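Local structure of Baccell_00875 (Bacteroides cellulosilyticus DSM 14838, 5NO8) at residues Y175-R180 and F240-N245; D150-A155 and V590-W595; Y449-V454 and K479-Q484; P611-T616 and Q680-V685. The protein is a polysaccharide lyase that probably removes L-rhamnose caps, linked to glucuronic acid, from complex arabinogalactan proteins. All blocks are in the same frame, centred on the assembly; numbering follows the deposited sequence.

From the N terminus, interaction 2 opens first, at residues 150-155. Interaction 1 then opens and closes (175-180 with 240-245) inside that loop, tying a strand of the eight-stranded antiparallel sheet to the start of helix 245-254. Interaction 3 (449-454 with 479-484) is nested in the same loop and joins two successive helices. Residues 590-595 then close interaction 2, bringing the sheet-rich N-terminal part against the helical C-terminal part. Interaction 4 (611-616 with 680-685) follows in series and joins the N-terminal regions of two late helices. It touches interaction 2 through R593 and H612, and interaction 3 through W453 and W682. The centres of interactions 1 and 3 lie about 39 Å apart.

Interaction 1. Residues Y175-R180 and F240-N245; sequences YVNAIR and FAHNGN
This is a small, largely buried polar contact between strand 175-180 and the end of strand 232-242, where the chain turns into helix 245-254. The two strands do not pair. Strand 187-194 lies between them in the antiparallel sheet. The amide of N177 carries the contact. Its CG is anti to the backbone N (chi1 -177°), which sends the amide across to two partners. N177 OD1 accepts a weak, bent bond from H242 NE2 at 2.8 Å. N177 ND2 donates to N245 OD1 at 3.0 Å. This bond lies in both amide planes, which are themselves 81° apart. The setting is a strand-to-helix junction of this sheet: G244 is the N-cap residue of helix 245-254. H242 is held there as well, since G244 N donates to H242 ND1 in the ring plane at 3.1 Å. An alanine here in place of N177 would lose both amide bonds and would probably leave H242 and N245 less firmly oriented. I179 adds an apolar touch, with its CD1 at the edge of the imidazole, 3.8 Å from H242 CE1. F248 of helix 245-254 packs against both N177 and H242.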
# COMPACT_ATOMS: atom_id res chain seq x y z
N TYR A 175 10.57 -7.35 -11.40
CA TYR A 175 11.61 -6.57 -10.79
C TYR A 175 11.30 -6.27 -9.33
O TYR A 175 10.19 -6.45 -8.86
CB TYR A 175 11.87 -5.27 -11.56
CG TYR A 175 10.72 -4.28 -11.58
CD1 TYR A 175 10.39 -3.53 -10.45
CD2 TYR A 175 9.96 -4.12 -12.72
CE1 TYR A 175 9.34 -2.64 -10.48
CE2 TYR A 175 8.93 -3.21 -12.76
CZ TYR A 175 8.64 -2.47 -11.63
OH TYR A 175 7.58 -1.60 -11.65
N VAL A 176 12.32 -5.78 -8.63
CA VAL A 176 12.17 -5.15 -7.34
C VAL A 176 12.95 -3.83 -7.37
O VAL A 176 14.12 -3.78 -7.76
CB VAL A 176 12.65 -6.01 -6.16
CG1 VAL A 176 12.39 -5.29 -4.86
CG2 VAL A 176 11.98 -7.39 -6.12
N ASN A 177 12.27 -2.75 -7.00
CA ASN A 177 12.90 -1.45 -6.85
C ASN A 177 12.88 -1.13 -5.37
O ASN A 177 11.82 -0.88 -4.81
CB ASN A 177 12.14 -0.42 -7.66
CG ASN A 177 12.79 0.95 -7.61
OD1 ASN A 177 13.97 1.07 -7.25
ND2 ASN A 177 12.02 1.98 -7.95
N ALA A 178 14.04 -1.19 -4.71
CA ALA A 178 14.16 -0.94 -3.31
C ALA A 178 14.67 0.47 -3.06
O ALA A 178 15.82 0.78 -3.35
CB ALA A 178 15.05 -1.98 -2.68
N ILE A 179 13.78 1.32 -2.56
CA ILE A 179 14.08 2.74 -2.36
C ILE A 179 14.35 2.99 -0.89
O ILE A 179 13.52 2.73 -0.04
CB ILE A 179 12.90 3.60 -2.85
CG1 ILE A 179 12.64 3.38 -4.35
CG2 ILE A 179 13.14 5.07 -2.56
CD1 ILE A 179 13.77 3.74 -5.28
N ARG A 180 15.55 3.46 -0.58
CA ARG A 180 15.88 3.82 0.79
C ARG A 180 14.83 4.78 1.31
O ARG A 180 14.42 5.71 0.60
CB ARG A 180 17.27 4.46 0.87
CG ARG A 180 17.82 4.58 2.29
CD ARG A 180 19.00 5.53 2.28
NE ARG A 180 20.00 5.15 1.28
CZ ARG A 180 21.13 4.47 1.49
NH1 ARG A 180 21.50 4.07 2.69
NH2 ARG A 180 21.90 4.19 0.45
N PHE A 240 21.64 -4.32 -8.44
CA PHE A 240 22.49 -3.18 -8.81
C PHE A 240 22.05 -1.90 -8.11
O PHE A 240 20.89 -1.73 -7.74
CB PHE A 240 22.43 -2.91 -10.32
CG PHE A 240 21.03 -2.70 -10.84
CD1 PHE A 240 20.26 -3.81 -11.24
CD2 PHE A 240 20.47 -1.43 -10.92
CE1 PHE A 240 18.97 -3.63 -11.71
CE2 PHE A 240 19.16 -1.26 -11.39
CZ PHE A 240 18.42 -2.36 -11.78
N ALA A 241 23.01 -1.00 -7.96
CA ALA A 241 22.77 0.30 -7.39
C ALA A 241 22.15 1.19 -8.45
O ALA A 241 22.45 1.08 -9.63
CB ALA A 241 24.09 0.91 -6.94
N HIS A 242 21.30 2.11 -8.02
CA HIS A 242 20.75 3.11 -8.90
C HIS A 242 20.42 4.40 -8.16
O HIS A 242 20.45 4.45 -6.94
CB HIS A 242 19.54 2.58 -9.70
CG HIS A 242 18.31 2.34 -8.89
ND1 HIS A 242 17.46 3.36 -8.52
CD2 HIS A 242 17.81 1.21 -8.33
CE1 HIS A 242 16.46 2.86 -7.81
NE2 HIS A 242 16.66 1.56 -7.67
N ASN A 243 20.14 5.43 -8.91
CA ASN A 243 19.95 6.78 -8.36
C ASN A 243 18.53 7.28 -8.28
O ASN A 243 18.31 8.44 -8.00
CB ASN A 243 20.82 7.76 -9.15
CG ASN A 243 22.28 7.64 -8.79
OD1 ASN A 243 22.63 7.44 -7.62
ND2 ASN A 243 23.14 7.76 -9.79
N GLY A 244 17.55 6.42 -8.51
CA GLY A 244 16.14 6.82 -8.37
C GLY A 244 15.32 6.19 -9.48
O GLY A 244 15.87 5.43 -10.28
N ASN A 245 14.04 6.51 -9.52
CA ASN A 245 13.11 5.81 -10.42
C ASN A 245 13.48 5.88 -11.89
O ASN A 245 13.40 4.87 -12.59
CB ASN A 245 11.67 6.28 -10.19
CG ASN A 245 11.17 5.97 -8.78
OD1 ASN A 245 11.43 4.90 -8.23
ND2 ASN A 245 10.48 6.92 -8.18

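Interaction 2. Residues D150-A155 and V590-W595; sequences DNYPDA and VAIRHW
Neither backbone segment forms helix or strand, and the touching parts run 58° apart. The nearest CA atoms, D150 and I592, are 10.1 Å from each other, so side chains and waters bridge the gap. Each segment leads into a helix: D154 is the N-cap of helix 155-161, and W595 is the N-cap residue of helix 596-600. H594 and W595 both hold CG in the crowded position between the backbone N and the carbonyl carbon, which brings both rings toward Y152. Y152 and H594 meet end to end. Their ring planes differ by only 13°, but the rings are displaced, with centroids 5.4 Å apart, so this is hardly a stack. Y152 CE2 comes 3.5 Å from H594 NE2. W595 meets the edge of the Y152 ring, with CZ3 3.7 Å from Y152 CE2, and also lays its CE3 over a face of the H594 ring. One water sits over the centre of the Y152 ring. This water donates to D150 OD1 at 2.7 Å and bonds H594 NE2 at 2.9 Å. A second water joins Y152 OH, at 2.9 Å, to I592 O, to which it donates. D150 OD2 forms a salt bridge with R215 and accepts from T165 N. The nearby carboxylate might raise the pKa of H594, although R215 would partly offset this. W595 NE1 and R593 NH2 bind a glycerol, probably from the crystallisation liquor. The bound glycerol and the hydrated aromatic interface between the sheet-rich and helical parts are consistent with a pocket, perhaps for substrate.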
# COMPACT_ATOMS: atom_id res chain seq x y z
N ASP A 150 13.00 -4.33 4.76
CA ASP A 150 11.82 -3.49 4.70
C ASP A 150 11.09 -3.68 6.03
O ASP A 150 10.31 -4.62 6.23
CB ASP A 150 10.92 -3.87 3.51
CG ASP A 150 9.79 -2.87 3.27
OD1 ASP A 150 9.33 -2.18 4.24
OD2 ASP A 150 9.35 -2.75 2.09
N ASN A 151 11.41 -2.80 6.97
CA ASN A 151 10.83 -2.85 8.30
C ASN A 151 11.03 -1.49 8.98
O ASN A 151 11.73 -0.63 8.45
CB ASN A 151 11.41 -4.02 9.10
CG ASN A 151 12.91 -4.08 9.03
OD1 ASN A 151 13.57 -3.24 9.63
ND2 ASN A 151 13.46 -5.06 8.27
N TYR A 152 10.38 -1.32 10.13
CA TYR A 152 10.18 -0.03 10.76
C TYR A 152 10.66 -0.04 12.21
O TYR A 152 9.84 0.06 13.11
CB TYR A 152 8.69 0.33 10.73
CG TYR A 152 8.02 0.42 9.37
CD1 TYR A 152 8.66 1.04 8.29
CD2 TYR A 152 6.71 -0.03 9.20
CE1 TYR A 152 8.02 1.15 7.04
CE2 TYR A 152 6.06 0.10 7.97
CZ TYR A 152 6.71 0.66 6.90
OH TYR A 152 6.04 0.78 5.66
N PRO A 153 11.97 -0.15 12.44
CA PRO A 153 12.46 -0.13 13.84
C PRO A 153 12.26 1.24 14.50
O PRO A 153 11.81 1.30 15.63
CB PRO A 153 13.95 -0.47 13.69
CG PRO A 153 14.29 -0.05 12.30
CD PRO A 153 13.07 -0.30 11.48
N ASP A 154 12.57 2.32 13.79
CA ASP A 154 12.35 3.71 14.24
C ASP A 154 12.62 4.64 13.06
O ASP A 154 13.23 4.20 12.08
CB ASP A 154 13.24 4.07 15.44
CG ASP A 154 14.73 3.90 15.17
OD1 ASP A 154 15.32 4.64 14.36
OD2 ASP A 154 15.34 3.04 15.83
N ALA A 155 12.18 5.89 13.15
CA ALA A 155 12.32 6.82 12.02
C ALA A 155 13.75 7.03 11.54
O ALA A 155 14.00 7.10 10.34
CB ALA A 155 11.66 8.17 12.33
N VAL A 590 0.34 3.52 -5.02
CA VAL A 590 -0.34 3.08 -3.82
C VAL A 590 0.71 2.75 -2.76
O VAL A 590 1.50 1.82 -2.88
CB VAL A 590 -1.19 1.83 -4.10
CG1 VAL A 590 -1.85 1.30 -2.84
CG2 VAL A 590 -2.26 2.13 -5.18
N ALA A 591 0.65 3.48 -1.65
CA ALA A 591 1.64 3.31 -0.61
C ALA A 591 1.70 1.90 -0.03
O ALA A 591 0.67 1.26 0.26
CB ALA A 591 1.36 4.29 0.49
N ILE A 592 2.93 1.46 0.25
CA ILE A 592 3.15 0.25 0.98
C ILE A 592 2.52 0.40 2.36
O ILE A 592 2.85 1.32 3.11
CB ILE A 592 4.64 -0.06 1.17
CG1 ILE A 592 5.32 -0.34 -0.19
CG2 ILE A 592 4.81 -1.27 2.11
CD1 ILE A 592 6.83 -0.26 -0.11
N ARG A 593 1.60 -0.50 2.65
CA ARG A 593 0.97 -0.67 3.96
C ARG A 593 0.75 -2.18 4.10
O ARG A 593 0.51 -2.88 3.11
CB ARG A 593 -0.36 0.09 4.04
CG ARG A 593 -0.23 1.58 3.72
CD ARG A 593 -1.53 2.38 3.87
NE ARG A 593 -2.13 2.16 5.18
CZ ARG A 593 -1.72 2.75 6.32
NH1 ARG A 593 -0.78 3.68 6.32
NH2 ARG A 593 -2.28 2.41 7.46
N HIS A 594 0.89 -2.70 5.30
CA HIS A 594 0.96 -4.16 5.46
C HIS A 594 0.52 -4.71 6.82
O HIS A 594 0.90 -5.82 7.21
CB HIS A 594 2.35 -4.68 5.08
CG HIS A 594 3.47 -4.09 5.88
ND1 HIS A 594 3.63 -4.31 7.24
CD2 HIS A 594 4.49 -3.29 5.51
CE1 HIS A 594 4.70 -3.67 7.66
NE2 HIS A 594 5.26 -3.07 6.63
N TRP A 595 -0.37 -4.00 7.50
CA TRP A 595 -0.87 -4.45 8.81
C TRP A 595 -2.38 -4.32 9.06
O TRP A 595 -2.90 -4.93 10.00
CB TRP A 595 -0.10 -3.69 9.91
CG TRP A 595 -0.20 -2.24 9.74
CD1 TRP A 595 -1.17 -1.42 10.24
CD2 TRP A 595 0.68 -1.42 8.99
NE1 TRP A 595 -0.94 -0.13 9.84
CE2 TRP A 595 0.18 -0.11 9.05
CE3 TRP A 595 1.84 -1.67 8.27
CZ2 TRP A 595 0.81 0.94 8.41
CZ3 TRP A 595 2.45 -0.63 7.63
CH2 TRP A 595 1.94 0.66 7.69
O HOH W 1 8.02 -2.16 6.61
O HOH W 2 3.76 2.59 5.48

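Interaction 3. Residues Y449-V454 and K479-Q484; sequences YNYMWV and KSMFQQ
Helices 448-465 and 469-485 form an antiparallel helical hairpin, joined by a short connection, in the helical part of the protein. Their local axes approach to 9.5 Å at an angle of 163°. Y451 and M481 have the nearest CA atoms, 6.2 Å apart, and their side chains fill the middle. M481 CG is anti to the backbone N (chi1 -166°), and the chain then bends at chi2. This lays CB and CG of M481 against the base of the tyrosine: Y451 CB is 3.6 Å from M481 CG. M452 comes in from the side. Its chain is bent at both chi2 and chi3 (chi3 91°), which turns the methyl toward M481. The tightest spot is here, where M452 CE lies 3.4 Å from M481 CG, closer than usual van der Waals contact. The polar side is less tightly packed, and of the touching residues only Q484, at its rim, is partly exposed. Q484 also touches a crystal neighbour. Its amide lies across the end of the Y451 ring, but its orientation is uncertain. The tyrosine hydroxyl has firmer partners outside the hairpin segments, in N446 OD1 and T436 N. An alanine here in place of Y451 would lose the ring and this hydroxyl, and would probably loosen both the packing against M481 and the tie to N446 and T436. S480 meets the ring edge on this side: its OG lies near the ring plane, 3.6 Å from Y451 CE2.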
# COMPACT_ATOMS: atom_id res chain seq x y z
N TYR A 449 -6.40 10.59 17.32
CA TYR A 449 -6.89 10.44 15.94
C TYR A 449 -8.39 10.68 15.87
O TYR A 449 -8.88 11.33 14.94
CB TYR A 449 -6.59 9.02 15.41
CG TYR A 449 -5.12 8.73 15.11
CD1 TYR A 449 -4.50 9.29 14.00
CD2 TYR A 449 -4.37 7.84 15.91
CE1 TYR A 449 -3.17 9.02 13.70
CE2 TYR A 449 -3.03 7.55 15.59
CZ TYR A 449 -2.44 8.15 14.49
OH TYR A 449 -1.13 7.91 14.14
N ASN A 450 -9.11 10.18 16.87
CA ASN A 450 -10.56 10.16 16.81
C ASN A 450 -11.16 11.56 16.81
O ASN A 450 -12.23 11.76 16.22
CB ASN A 450 -11.16 9.34 17.97
CG ASN A 450 -10.73 7.89 17.95
OD1 ASN A 450 -10.18 7.39 16.96
ND2 ASN A 450 -11.01 7.19 19.05
N TYR A 451 -10.47 12.52 17.43
CA TYR A 451 -10.97 13.89 17.55
C TYR A 451 -11.02 14.63 16.21
O TYR A 451 -11.90 15.48 15.99
CB TYR A 451 -10.09 14.70 18.49
CG TYR A 451 -10.21 14.30 19.94
CD1 TYR A 451 -9.67 13.09 20.39
CD2 TYR A 451 -10.86 15.13 20.87
CE1 TYR A 451 -9.78 12.71 21.72
CE2 TYR A 451 -10.97 14.76 22.21
CZ TYR A 451 -10.43 13.55 22.63
OH TYR A 451 -10.53 13.16 23.94
N MET A 452 -10.03 14.38 15.35
CA MET A 452 -9.96 15.05 14.05
C MET A 452 -11.14 14.67 13.18
O MET A 452 -11.66 15.50 12.45
CB MET A 452 -8.69 14.67 13.30
CG MET A 452 -7.39 15.03 14.01
SD MET A 452 -7.35 16.73 14.64
CE MET A 452 -7.99 16.53 16.29
N TRP A 453 -11.51 13.40 13.26
CA TRP A 453 -12.56 12.84 12.40
C TRP A 453 -13.93 13.28 12.90
O TRP A 453 -14.80 13.61 12.09
CB TRP A 453 -12.45 11.33 12.34
CG TRP A 453 -11.12 10.86 11.82
CD1 TRP A 453 -10.34 11.45 10.85
CD2 TRP A 453 -10.40 9.70 12.26
NE1 TRP A 453 -9.20 10.72 10.66
CE2 TRP A 453 -9.21 9.65 11.51
CE3 TRP A 453 -10.66 8.71 13.21
CZ2 TRP A 453 -8.26 8.62 11.69
CZ3 TRP A 453 -9.72 7.70 13.39
CH2 TRP A 453 -8.54 7.66 12.62
N VAL A 454 -14.12 13.31 14.22
CA VAL A 454 -15.33 13.89 14.80
C VAL A 454 -15.46 15.36 14.43
O VAL A 454 -16.54 15.79 14.05
CB VAL A 454 -15.39 13.69 16.33
CG1 VAL A 454 -16.50 14.56 16.94
CG2 VAL A 454 -15.65 12.25 16.64
N LYS A 479 -10.23 21.87 20.25
CA LYS A 479 -9.61 22.44 21.47
C LYS A 479 -9.36 21.39 22.55
O LYS A 479 -8.32 21.39 23.18
CB LYS A 479 -10.47 23.58 22.02
CG LYS A 479 -10.56 24.80 21.12
CD LYS A 479 -9.24 25.46 20.76
CE LYS A 479 -8.42 25.88 21.99
NZ LYS A 479 -7.47 26.98 21.67
N SER A 480 -10.34 20.51 22.75
CA SER A 480 -10.24 19.39 23.67
C SER A 480 -9.09 18.50 23.27
O SER A 480 -8.35 18.00 24.14
CB SER A 480 -11.54 18.60 23.69
OG SER A 480 -11.49 17.48 24.56
N MET A 481 -8.91 18.30 21.96
CA MET A 481 -7.79 17.52 21.47
C MET A 481 -6.45 18.20 21.79
O MET A 481 -5.59 17.57 22.39
CB MET A 481 -7.93 17.21 19.98
CG MET A 481 -6.97 16.12 19.52
SD MET A 481 -5.34 16.79 19.18
CE MET A 481 -4.50 15.36 18.47
N PHE A 482 -6.27 19.47 21.42
CA PHE A 482 -5.03 20.19 21.71
C PHE A 482 -4.73 20.30 23.23
O PHE A 482 -3.58 20.20 23.63
CB PHE A 482 -5.03 21.60 21.11
CG PHE A 482 -5.10 21.63 19.61
CD1 PHE A 482 -4.22 20.86 18.83
CD2 PHE A 482 -6.01 22.44 18.95
CE1 PHE A 482 -4.27 20.90 17.45
CE2 PHE A 482 -6.07 22.48 17.57
CZ PHE A 482 -5.20 21.70 16.82
N GLN A 483 -5.76 20.50 24.04
CA GLN A 483 -5.62 20.51 25.51
C GLN A 483 -4.97 19.23 26.03
O GLN A 483 -4.06 19.28 26.86
CB GLN A 483 -6.99 20.72 26.20
CG GLN A 483 -6.95 20.89 27.72
CD GLN A 483 -7.24 19.60 28.51
OE1 GLN A 483 -8.32 19.02 28.40
NE2 GLN A 483 -6.27 19.18 29.33
N GLN A 484 -5.44 18.08 25.53
CA GLN A 484 -5.07 16.79 26.08
C GLN A 484 -3.81 16.20 25.46
O GLN A 484 -3.04 15.53 26.15
CB GLN A 484 -6.20 15.78 25.90
CG GLN A 484 -7.47 16.11 26.64
CD GLN A 484 -8.59 15.17 26.27
OE1 GLN A 484 -9.39 15.45 25.37
NE2 GLN A 484 -8.66 14.04 26.96

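Interaction 4. Residues P611-T616 and Q680-V685; sequences PHYWST and QDWALV
An aromatic cluster of Y613, W614 and W682 joins the N-terminal regions of helices 615-629 and 682-692, in the helical part of the protein. A type I beta turn from H612 to S615 leads into the first. The backbones come close, with Y613 CA 5.0 Å from A683 CA. The ring of Y613 lies against the other segment. Its CG takes the crowded position between backbone N and carbonyl carbon (chi1 74°). Y613 CD2 rests 3.5 Å from Q680 CA, while CD1 is equally near W682 CB. The Y613 ring and the five-membered ring of W682 differ by 17° in plane but are offset so far, 5.6 Å between centroids, that little ring faces ring. The indoles of W614 and W682 run alongside each other in the same direction. W614 CH2 stands over one face of the W682 ring, 3.6 Å from W682 CG, with the planes oblique at 33°. Y613 CE1 lies over the centre of the W614 ring, so the three residues interlock. Polar ends are fixed from outside: Y613 OH bonds D679 OD2, and W682 NE1 bonds E394 O. W453 packs on W682, and a glycerol lies near W614. Small groups meet beside the rings, where A683 CB is 3.8 Å from Y613 CB and 3.9 Å from T616 CG2. Y613 O accepts two bonds, from T616 N and from T616 OG1. The hydroxyl bond, 2.7 Å from T616 OG1 to Y613 O, runs nearly along the C=O axis.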
# COMPACT_ATOMS: atom_id res chain seq x y z
N PRO A 611 -4.84 -2.13 -2.49
CA PRO A 611 -4.68 -0.93 -1.70
C PRO A 611 -5.26 -1.08 -0.33
O PRO A 611 -6.10 -1.96 -0.07
CB PRO A 611 -5.45 0.11 -2.53
CG PRO A 611 -6.54 -0.67 -3.16
CD PRO A 611 -6.05 -2.08 -3.33
N HIS A 612 -4.70 -0.28 0.58
CA HIS A 612 -5.37 0.05 1.79
C HIS A 612 -5.77 1.50 1.66
O HIS A 612 -5.01 2.32 1.21
CB HIS A 612 -4.48 -0.13 2.99
CG HIS A 612 -5.18 0.18 4.27
ND1 HIS A 612 -5.06 1.39 4.90
CD2 HIS A 612 -6.08 -0.53 4.98
CE1 HIS A 612 -5.81 1.39 5.98
NE2 HIS A 612 -6.44 0.23 6.05
N TYR A 613 -6.95 1.83 2.14
CA TYR A 613 -7.55 3.15 1.93
C TYR A 613 -6.72 4.34 2.43
O TYR A 613 -6.84 5.43 1.87
CB TYR A 613 -8.94 3.20 2.51
CG TYR A 613 -8.97 3.28 4.01
CD1 TYR A 613 -8.95 4.52 4.63
CD2 TYR A 613 -9.04 2.15 4.79
CE1 TYR A 613 -9.02 4.63 5.99
CE2 TYR A 613 -9.09 2.26 6.17
CZ TYR A 613 -9.05 3.51 6.76
OH TYR A 613 -9.11 3.69 8.12
N TRP A 614 -5.88 4.18 3.46
CA TRP A 614 -5.05 5.34 3.84
C TRP A 614 -4.00 5.72 2.79
O TRP A 614 -3.46 6.83 2.83
CB TRP A 614 -4.40 5.21 5.21
CG TRP A 614 -5.28 5.35 6.40
CD1 TRP A 614 -5.21 4.57 7.49
CD2 TRP A 614 -6.30 6.34 6.69
NE1 TRP A 614 -6.12 4.96 8.43
CE2 TRP A 614 -6.80 6.05 7.96
CE3 TRP A 614 -6.86 7.40 5.97
CZ2 TRP A 614 -7.84 6.79 8.55
CZ3 TRP A 614 -7.89 8.13 6.55
CH2 TRP A 614 -8.35 7.84 7.82
N SER A 615 -3.75 4.86 1.80
CA SER A 615 -2.98 5.28 0.64
C SER A 615 -3.55 6.55 -0.01
O SER A 615 -2.82 7.28 -0.66
CB SER A 615 -2.90 4.19 -0.45
OG SER A 615 -4.18 3.88 -1.02
N THR A 616 -4.84 6.80 0.16
CA THR A 616 -5.46 8.00 -0.43
C THR A 616 -5.03 9.29 0.25
O THR A 616 -5.18 10.34 -0.33
CB THR A 616 -7.00 7.93 -0.48
OG1 THR A 616 -7.56 7.86 0.82
CG2 THR A 616 -7.45 6.70 -1.29
N GLN A 680 -12.85 1.67 5.27
CA GLN A 680 -12.40 2.02 3.92
C GLN A 680 -13.15 3.16 3.26
O GLN A 680 -12.67 3.66 2.25
CB GLN A 680 -12.44 0.80 2.96
CG GLN A 680 -13.85 0.34 2.56
CD GLN A 680 -14.70 -0.08 3.73
OE1 GLN A 680 -15.88 0.38 3.93
NE2 GLN A 680 -14.14 -0.95 4.53
N ASP A 681 -14.26 3.61 3.82
CA ASP A 681 -15.03 4.67 3.16
C ASP A 681 -14.29 6.00 3.14
O ASP A 681 -14.57 6.86 2.31
CB ASP A 681 -16.43 4.74 3.73
CG ASP A 681 -17.20 3.48 3.41
OD1 ASP A 681 -17.23 3.09 2.21
OD2 ASP A 681 -17.73 2.82 4.32
N TRP A 682 -13.27 6.17 4.00
CA TRP A 682 -12.33 7.27 3.82
C TRP A 682 -11.71 7.37 2.41
O TRP A 682 -11.37 8.46 1.96
CB TRP A 682 -11.17 7.21 4.86
CG TRP A 682 -11.61 7.51 6.24
CD1 TRP A 682 -11.76 6.64 7.26
CD2 TRP A 682 -11.96 8.81 6.76
NE1 TRP A 682 -12.17 7.29 8.40
CE2 TRP A 682 -12.32 8.62 8.11
CE3 TRP A 682 -12.04 10.08 6.20
CZ2 TRP A 682 -12.74 9.69 8.93
CZ3 TRP A 682 -12.47 11.15 7.02
CH2 TRP A 682 -12.79 10.93 8.38
N ALA A 683 -11.55 6.25 1.70
CA ALA A 683 -11.02 6.35 0.35
C ALA A 683 -11.93 7.20 -0.53
O ALA A 683 -11.43 7.94 -1.37
CB ALA A 683 -10.77 4.98 -0.25
N LEU A 684 -13.24 7.11 -0.33
CA LEU A 684 -14.18 7.91 -1.13
C LEU A 684 -14.26 9.35 -0.61
O LEU A 684 -14.44 10.28 -1.38
CB LEU A 684 -15.54 7.24 -1.18
CG LEU A 684 -15.60 5.92 -1.93
CD1 LEU A 684 -17.03 5.38 -1.88
CD2 LEU A 684 -15.09 6.05 -3.36
N VAL A 685 -14.07 9.53 0.69
CA VAL A 685 -13.90 10.89 1.22
C VAL A 685 -12.78 11.61 0.50
O VAL A 685 -12.92 12.77 0.09
CB VAL A 685 -13.65 10.87 2.75
CG1 VAL A 685 -13.27 12.26 3.27
CG2 VAL A 685 -14.84 10.31 3.51